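Local coordinates for 2-nitropropane dioxygenase (Streptomyces ansochromogenes, PDB 3BW2), which is an FMN-dependent nitroalkane-oxidising flavoenzyme that probably uses molecular oxygen for the oxidative denitrification of alkyl nitronates, at residues A[184-187]-A[188-191]; A[196-199]-A[200-204]; A[239-243]-A[244-248]. All blocks are in the same frame, centred on the assembly; numbering follows the deposited sequence.

Contact 1: residues A[184-187]-A[188-191]; sequences RDSS and EDDG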
loop_
_atom_site.group_PDB
_atom_site.type_symbol
_atom_site.label_atom_id
_atom_site.label_comp_id
_atom_site.label_asym_id
_atom_site.label_seq_id
_atom_site.Cartn_x
_atom_site.Cartn_y
_atom_site.Cartn_z
ATOM N N ARG A 184 8.985 0.923 16.944
ATOM C CA ARG A 184 8.870 2.128 17.755
ATOM C C ARG A 184 7.811 3.008 17.101
ATOM O O ARG A 184 7.800 3.161 15.881
ATOM C CB ARG A 184 10.205 2.875 17.805
ATOM C CG ARG A 184 11.160 2.376 18.876
ATOM C CD ARG A 184 12.511 3.079 18.778
ATOM N NE ARG A 184 12.376 4.533 18.694
ATOM C CZ ARG A 184 11.908 5.307 19.670
ATOM N NH1 ARG A 184 11.525 4.771 20.824
ATOM N NH2 ARG A 184 11.819 6.621 19.490
ATOM N N ASP A 185 6.914 3.577 17.904
ATOM C CA ASP A 185 5.860 4.427 17.360
ATOM C C ASP A 185 6.124 5.908 17.573
ATOM O O ASP A 185 6.428 6.339 18.682
ATOM C CB ASP A 185 4.503 4.070 17.980
ATOM C CG ASP A 185 3.380 4.982 17.495
ATOM O OD1 ASP A 185 3.309 5.244 16.276
ATOM O OD2 ASP A 185 2.562 5.434 18.328
ATOM N N SER A 186 6.003 6.679 16.498
ATOM C CA SER A 186 6.198 8.123 16.555
ATOM C C SER A 186 5.337 8.797 15.496
ATOM O O SER A 186 4.962 8.182 14.494
ATOM C CB SER A 186 7.666 8.485 16.319
ATOM O OG SER A 186 8.080 8.091 15.023
ATOM N N SER A 187 5.031 10.068 15.726
ATOM C CA SER A 187 4.217 10.848 14.808
ATOM C C SER A 187 4.736 10.774 13.375
ATOM O O SER A 187 3.968 10.923 12.426
ATOM C CB SER A 187 4.185 12.306 15.260
ATOM O OG SER A 187 5.497 12.843 15.273
ATOM N N GLU A 188 6.038 10.544 13.219
ATOM C CA GLU A 188 6.635 10.464 11.888
ATOM C C GLU A 188 6.142 9.280 11.060
ATOM O O GLU A 188 6.119 9.346 9.832
ATOM C CB GLU A 188 8.161 10.408 11.985
ATOM C CG GLU A 188 8.804 11.696 12.468
ATOM C CD GLU A 188 10.288 11.754 12.148
ATOM O OE1 GLU A 188 11.049 10.902 12.660
ATOM O OE2 GLU A 188 10.692 12.651 11.376
ATOM N N ASP A 189 5.754 8.195 11.722
ATOM C CA ASP A 189 5.258 7.025 11.004
ATOM C C ASP A 189 3.949 7.364 10.296
ATOM O O ASP A 189 3.518 6.654 9.383
ATOM C CB ASP A 189 5.033 5.853 11.966
ATOM C CG ASP A 189 6.329 5.316 12.545
ATOM O OD1 ASP A 189 7.315 5.185 11.785
ATOM O OD2 ASP A 189 6.358 5.010 13.756
ATOM N N ASP A 190 3.325 8.456 10.725
ATOM C CA ASP A 190 2.067 8.901 10.144
ATOM C C ASP A 190 2.259 9.237 8.671
ATOM O O ASP A 190 2.942 10.204 8.335
ATOM C CB ASP A 190 1.554 10.137 10.891
ATOM C CG ASP A 190 1.117 9.827 12.318
ATOM O OD1 ASP A 190 1.495 8.759 12.853
ATOM O OD2 ASP A 190 0.399 10.662 12.907
ATOM N N GLY A 191 1.661 8.430 7.799
ATOM C CA GLY A 191 1.764 8.667 6.371
ATOM C C GLY A 191 3.003 8.076 5.730
ATOM O O GLY A 191 3.288 8.340 4.561
HETATM O O HOH W 1 9.269 4.051 13.631
HETATM O O HOH W 2 4.134 3.537 14.359
#
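S186 and D189 meet in a 3-10 turn of the loop that leads from strand 178-179 to helix 196-206, and they are joined twice, once through the backbone and once through a carboxylate. D189 N donates to S186 O at 2.9 Å and closes the turn. In exchange, S186 N donates to D189 OD2 at 3.2 Å with an N-H...O angle of 151°, reaching the oxygen from above the carboxylate plane. The first torsion of D189 makes this possible: CG stands beside the residue's own N and opposite its carbonyl carbon (chi1 -67°), which folds the acid back across the turn. One residue later, D190 N hydrogen-bonds to S187 O at 3.1 Å.

Two waters join the loop's polar groups. Water 2 donates to D185 OD1 and to D189 OD2, at 2.7 Å in both cases, and so spans two carboxylates whose planes lie only 19° apart. It probably eases the like-charge approach of D185 OD1 to D189 OD2, 4.0 Å apart. Water 1 lies between R184 O and D189 OD1, 2.9 Å from the latter, and can serve one or other of the acceptors around it.

Further compensation comes from R268, whose NH2 forms salt bridges with both D185 OD1 and D190 OD1. The turn also faces the dimer partner, where R265 of the second subunit hydrogen-bonds to E188 O. The chemistry illustrates how a surface loop can tolerate clustered acids: a bridging water between D185 and D189, and an arginine shared by D185 and D190, probably offset the repulsion among the acids, while the D189 carboxylate, engaged by a backbone N-H as well as by solvent, probably helps to hold the turn in shape.

Contact 2: residues A[196-199]-A[200-204]; sequences LLSL and LAQVR
L199 lays its CD1 methyl on V203 CG2, one helical turn on, at 3.6 Å, the two side chains meeting at a slant. The leucine's CG lies anti to its backbone N (chi1 176°), which carries the isobutyl group out from the helix, and V203 offers the branch that stands beside its own N. Underneath, V203 N donates to L199 O at 2.8 Å. L200 enters through its backbone and the root of its side chain: its N reaches L196 O at 2.8 Å, and its CB rests 3.3 Å from the same oxygen. All this belongs to helix 196-206, which follows strand 168-172 in the chain and leads to the parallel strand 211-214 of the TIM barrel, as the helix of a beta-alpha-beta crossover. L199 and V203 accordingly pack on A171 and V169 of the first strand, while L200 and V203 touch V211 of the second. Q202 takes a different face. Its extended chain lies back along the helix, so that NE2 donates to S198 OG at 3.2 Å with the hydroxyl close to the amide plane, and Q202 N binds S198 O at 3.1 Å. Over this face lie Q323 and G324 of the second subunit, packed on Q202 and S198 respectively.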
loop_
_atom_site.group_PDB
_atom_site.type_symbol
_atom_site.label_atom_id
_atom_site.label_comp_id
_atom_site.label_asym_id
_atom_site.label_seq_id
_atom_site.Cartn_x
_atom_site.Cartn_y
_atom_site.Cartn_z
ATOM N N LEU A 196 2.357 -3.280 0.700
ATOM C CA LEU A 196 2.961 -4.609 0.798
ATOM C C LEU A 196 3.834 -5.034 -0.382
ATOM O O LEU A 196 4.936 -5.544 -0.183
ATOM C CB LEU A 196 1.882 -5.677 1.026
ATOM C CG LEU A 196 2.402 -7.113 1.199
ATOM C CD1 LEU A 196 3.375 -7.183 2.393
ATOM C CD2 LEU A 196 1.223 -8.059 1.419
ATOM N N LEU A 197 3.349 -4.843 -1.608
ATOM C CA LEU A 197 4.116 -5.253 -2.783
ATOM C C LEU A 197 5.478 -4.563 -2.835
ATOM O O LEU A 197 6.470 -5.145 -3.286
ATOM C CB LEU A 197 3.331 -4.965 -4.070
ATOM C CG LEU A 197 3.992 -5.397 -5.385
ATOM C CD1 LEU A 197 4.331 -6.881 -5.337
ATOM C CD2 LEU A 197 3.053 -5.106 -6.548
ATOM N N SER A 198 5.526 -3.323 -2.370
ATOM C CA SER A 198 6.774 -2.582 -2.372
ATOM C C SER A 198 7.632 -3.020 -1.179
ATOM O O SER A 198 8.831 -3.270 -1.320
ATOM C CB SER A 198 6.487 -1.083 -2.311
ATOM O OG SER A 198 7.683 -0.342 -2.449
ATOM N N LEU A 199 7.014 -3.130 -0.009
ATOM C CA LEU A 199 7.740 -3.548 1.188
ATOM C C LEU A 199 8.363 -4.932 1.004
ATOM O O LEU A 199 9.512 -5.165 1.395
ATOM C CB LEU A 199 6.809 -3.571 2.408
ATOM C CG LEU A 199 7.446 -4.101 3.703
ATOM C CD1 LEU A 199 8.639 -3.221 4.096
ATOM C CD2 LEU A 199 6.410 -4.127 4.817
ATOM N N LEU A 200 7.602 -5.849 0.420
ATOM C CA LEU A 200 8.092 -7.206 0.199
ATOM C C LEU A 200 9.374 -7.233 -0.628
ATOM O O LEU A 200 10.342 -7.903 -0.264
ATOM C CB LEU A 200 7.018 -8.055 -0.486
ATOM C CG LEU A 200 7.416 -9.491 -0.835
ATOM C CD1 LEU A 200 7.939 -10.211 0.407
ATOM C CD2 LEU A 200 6.210 -10.222 -1.406
ATOM N N ALA A 201 9.381 -6.497 -1.736
ATOM C CA ALA A 201 10.551 -6.453 -2.606
ATOM C C ALA A 201 11.756 -5.864 -1.883
ATOM O O ALA A 201 12.874 -6.366 -2.013
ATOM C CB ALA A 201 10.241 -5.639 -3.864
ATOM N N GLN A 202 11.525 -4.797 -1.122
ATOM C CA GLN A 202 12.592 -4.138 -0.375
ATOM C C GLN A 202 13.169 -5.070 0.693
ATOM O O GLN A 202 14.385 -5.182 0.843
ATOM C CB GLN A 202 12.070 -2.864 0.300
ATOM C CG GLN A 202 11.681 -1.731 -0.648
ATOM C CD GLN A 202 11.171 -0.508 0.103
ATOM O OE1 GLN A 202 11.883 0.076 0.923
ATOM N NE2 GLN A 202 9.933 -0.119 -0.171
ATOM N N VAL A 203 12.288 -5.731 1.440
ATOM C CA VAL A 203 12.720 -6.643 2.489
ATOM C C VAL A 203 13.480 -7.833 1.899
ATOM O O VAL A 203 14.506 -8.247 2.433
ATOM C CB VAL A 203 11.517 -7.151 3.316
ATOM C CG1 VAL A 203 11.946 -8.313 4.218
ATOM C CG2 VAL A 203 10.958 -6.010 4.158
ATOM N N ARG A 204 12.981 -8.372 0.793
ATOM C CA ARG A 204 13.635 -9.508 0.155
ATOM C C ARG A 204 15.086 -9.191 -0.230
ATOM O O ARG A 204 15.952 -10.069 -0.168
ATOM C CB ARG A 204 12.833 -9.965 -1.077
ATOM C CG ARG A 204 13.492 -11.067 -1.918
ATOM C CD ARG A 204 14.320 -12.043 -1.071
ATOM N NE ARG A 204 13.526 -12.938 -0.236
ATOM C CZ ARG A 204 13.872 -13.319 0.994
ATOM N NH1 ARG A 204 14.995 -12.876 1.548
ATOM N NH2 ARG A 204 13.104 -14.166 1.664
#

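Contact 3: residues A[239-243]-A[244-248]; sequences AFLAT and DESGA
L241 and S246 meet at the edge of the FMN pocket, where the short helix 238-241 gives way to a loop that S246 organises as an ST turn. S246 OG, anti to its backbone N (chi1 165°), does two jobs: it donates to L241 O at 2.7 Å and accepts from A248 N at 3.1 Å, the latter bond nearly straight at 166°. A hydroxyl used in both directions thus ties L241 to the chain beyond it. Between these ends the backbone passes through a type I beta turn from T243 to S246, with S246 N bonded to T243 O at 3.1 Å. T243 adds a link of its own, since its OG1 donates to F240 O at 2.7 Å and T243 N shares that same oxygen. Beside the serine, the CD1 methyl of L241 is pressed tightly on A248 CB, 3.3 Å away, and the leucine also touches the FMN. With an alanine in place of S246, L241 O and A248 N would probably lose the hydroxyl they share, and the A248 end of the turn would be less firmly set against the pocket-lining leucine.

Outside the turn, K253 of helix 250-255 binds T243 O and S246 O, and H252 packs on L241. F240 and T243 lie against L336 of helix 333-350, while T243 and E245 meet L27 of helix 25-33, E245 OE1 taking the N-H of A333; the segment is therefore wedged among three helices just after barrel strand 233-236.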
loop_
_atom_site.group_PDB
_atom_site.type_symbol
_atom_site.label_atom_id
_atom_site.label_comp_id
_atom_site.label_asym_id
_atom_site.label_seq_id
_atom_site.Cartn_x
_atom_site.Cartn_y
_atom_site.Cartn_z
ATOM N N ALA A 239 -9.053 -12.134 6.625
ATOM C CA ALA A 239 -9.707 -13.223 5.907
ATOM C C ALA A 239 -10.215 -14.301 6.875
ATOM O O ALA A 239 -11.269 -14.891 6.654
ATOM C CB ALA A 239 -8.747 -13.835 4.887
ATOM N N PHE A 240 -9.475 -14.549 7.954
ATOM C CA PHE A 240 -9.893 -15.559 8.931
ATOM C C PHE A 240 -10.792 -14.993 10.032
ATOM O O PHE A 240 -11.496 -15.740 10.710
ATOM C CB PHE A 240 -8.666 -16.228 9.555
ATOM C CG PHE A 240 -8.018 -17.238 8.657
ATOM C CD1 PHE A 240 -8.629 -18.466 8.422
ATOM C CD2 PHE A 240 -6.823 -16.947 8.010
ATOM C CE1 PHE A 240 -8.062 -19.395 7.551
ATOM C CE2 PHE A 240 -6.245 -17.867 7.136
ATOM C CZ PHE A 240 -6.872 -19.097 6.906
ATOM N N LEU A 241 -10.768 -13.675 10.197
ATOM C CA LEU A 241 -11.580 -12.998 11.211
ATOM C C LEU A 241 -13.056 -13.270 10.956
ATOM O O LEU A 241 -13.860 -13.378 11.885
ATOM C CB LEU A 241 -11.319 -11.487 11.151
ATOM C CG LEU A 241 -11.990 -10.548 12.157
ATOM C CD1 LEU A 241 -11.545 -10.889 13.562
ATOM C CD2 LEU A 241 -11.597 -9.114 11.840
ATOM N N ALA A 242 -13.389 -13.402 9.679
ATOM C CA ALA A 242 -14.758 -13.630 9.233
ATOM C C ALA A 242 -15.247 -15.082 9.263
ATOM O O ALA A 242 -16.435 -15.331 9.042
ATOM C CB ALA A 242 -14.921 -13.066 7.817
ATOM N N THR A 243 -14.351 -16.032 9.528
ATOM C CA THR A 243 -14.736 -17.444 9.548
ATOM C C THR A 243 -15.520 -17.825 10.800
ATOM O O THR A 243 -15.485 -17.121 11.811
ATOM C CB THR A 243 -13.497 -18.382 9.406
ATOM O OG1 THR A 243 -12.606 -18.199 10.512
ATOM C CG2 THR A 243 -12.751 -18.087 8.118
ATOM N N ASP A 244 -16.228 -18.947 10.730
ATOM C CA ASP A 244 -17.040 -19.398 11.853
ATOM C C ASP A 244 -16.263 -19.654 13.140
ATOM O O ASP A 244 -16.741 -19.316 14.217
ATOM C CB ASP A 244 -17.838 -20.648 11.462
ATOM C CG ASP A 244 -18.821 -20.379 10.332
ATOM O OD1 ASP A 244 -19.243 -19.215 10.190
ATOM O OD2 ASP A 244 -19.185 -21.321 9.594
ATOM N N GLU A 245 -15.068 -20.236 13.035
ATOM C CA GLU A 245 -14.256 -20.523 14.222
ATOM C C GLU A 245 -13.714 -19.267 14.893
ATOM O O GLU A 245 -13.305 -19.309 16.058
ATOM C CB GLU A 245 -13.077 -21.448 13.877
ATOM C CG GLU A 245 -13.473 -22.873 13.516
ATOM C CD GLU A 245 -13.942 -23.016 12.080
ATOM O OE1 GLU A 245 -14.077 -21.988 11.377
ATOM O OE2 GLU A 245 -14.176 -24.169 11.656
ATOM N N SER A 246 -13.697 -18.158 14.158
ATOM C CA SER A 246 -13.215 -16.896 14.704
ATOM C C SER A 246 -14.094 -16.465 15.861
ATOM O O SER A 246 -15.322 -16.554 15.786
ATOM C CB SER A 246 -13.227 -15.797 13.641
ATOM O OG SER A 246 -13.091 -14.530 14.257
ATOM N N GLY A 247 -13.463 -15.982 16.926
ATOM C CA GLY A 247 -14.223 -15.553 18.082
ATOM C C GLY A 247 -14.549 -14.075 18.065
ATOM O O GLY A 247 -14.966 -13.524 19.080
ATOM N N ALA A 248 -14.356 -13.427 16.919
ATOM C CA ALA A 248 -14.648 -12.003 16.799
ATOM C C ALA A 248 -16.140 -11.778 17.008
ATOM O O ALA A 248 -16.957 -12.572 16.556
ATOM C CB ALA A 248 -14.233 -11.493 15.424
#

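How the contacts relate
Followed from the N terminus, the three contacts come in series, each a local closure within one continuous stretch, and none nests in or crosses another. Contact 1 tightens the surface loop after strand 178-179; the chain then enters helix 196-206, where contact 2 spans most of the helix, packed on strands 168-172 and 211-214. After strand 211-214, helix 220-228 and strand 233-236, contact 3 turns the chain out of helix 238-241 towards helix 250-255. Contacts 1 and 2, with centres about 19 Å apart, both reach the second subunit, whereas contact 3 touches no other chain and holds a residue of the FMN pocket. Contacts 1 and 3 lie on opposite sides of the chain's centre.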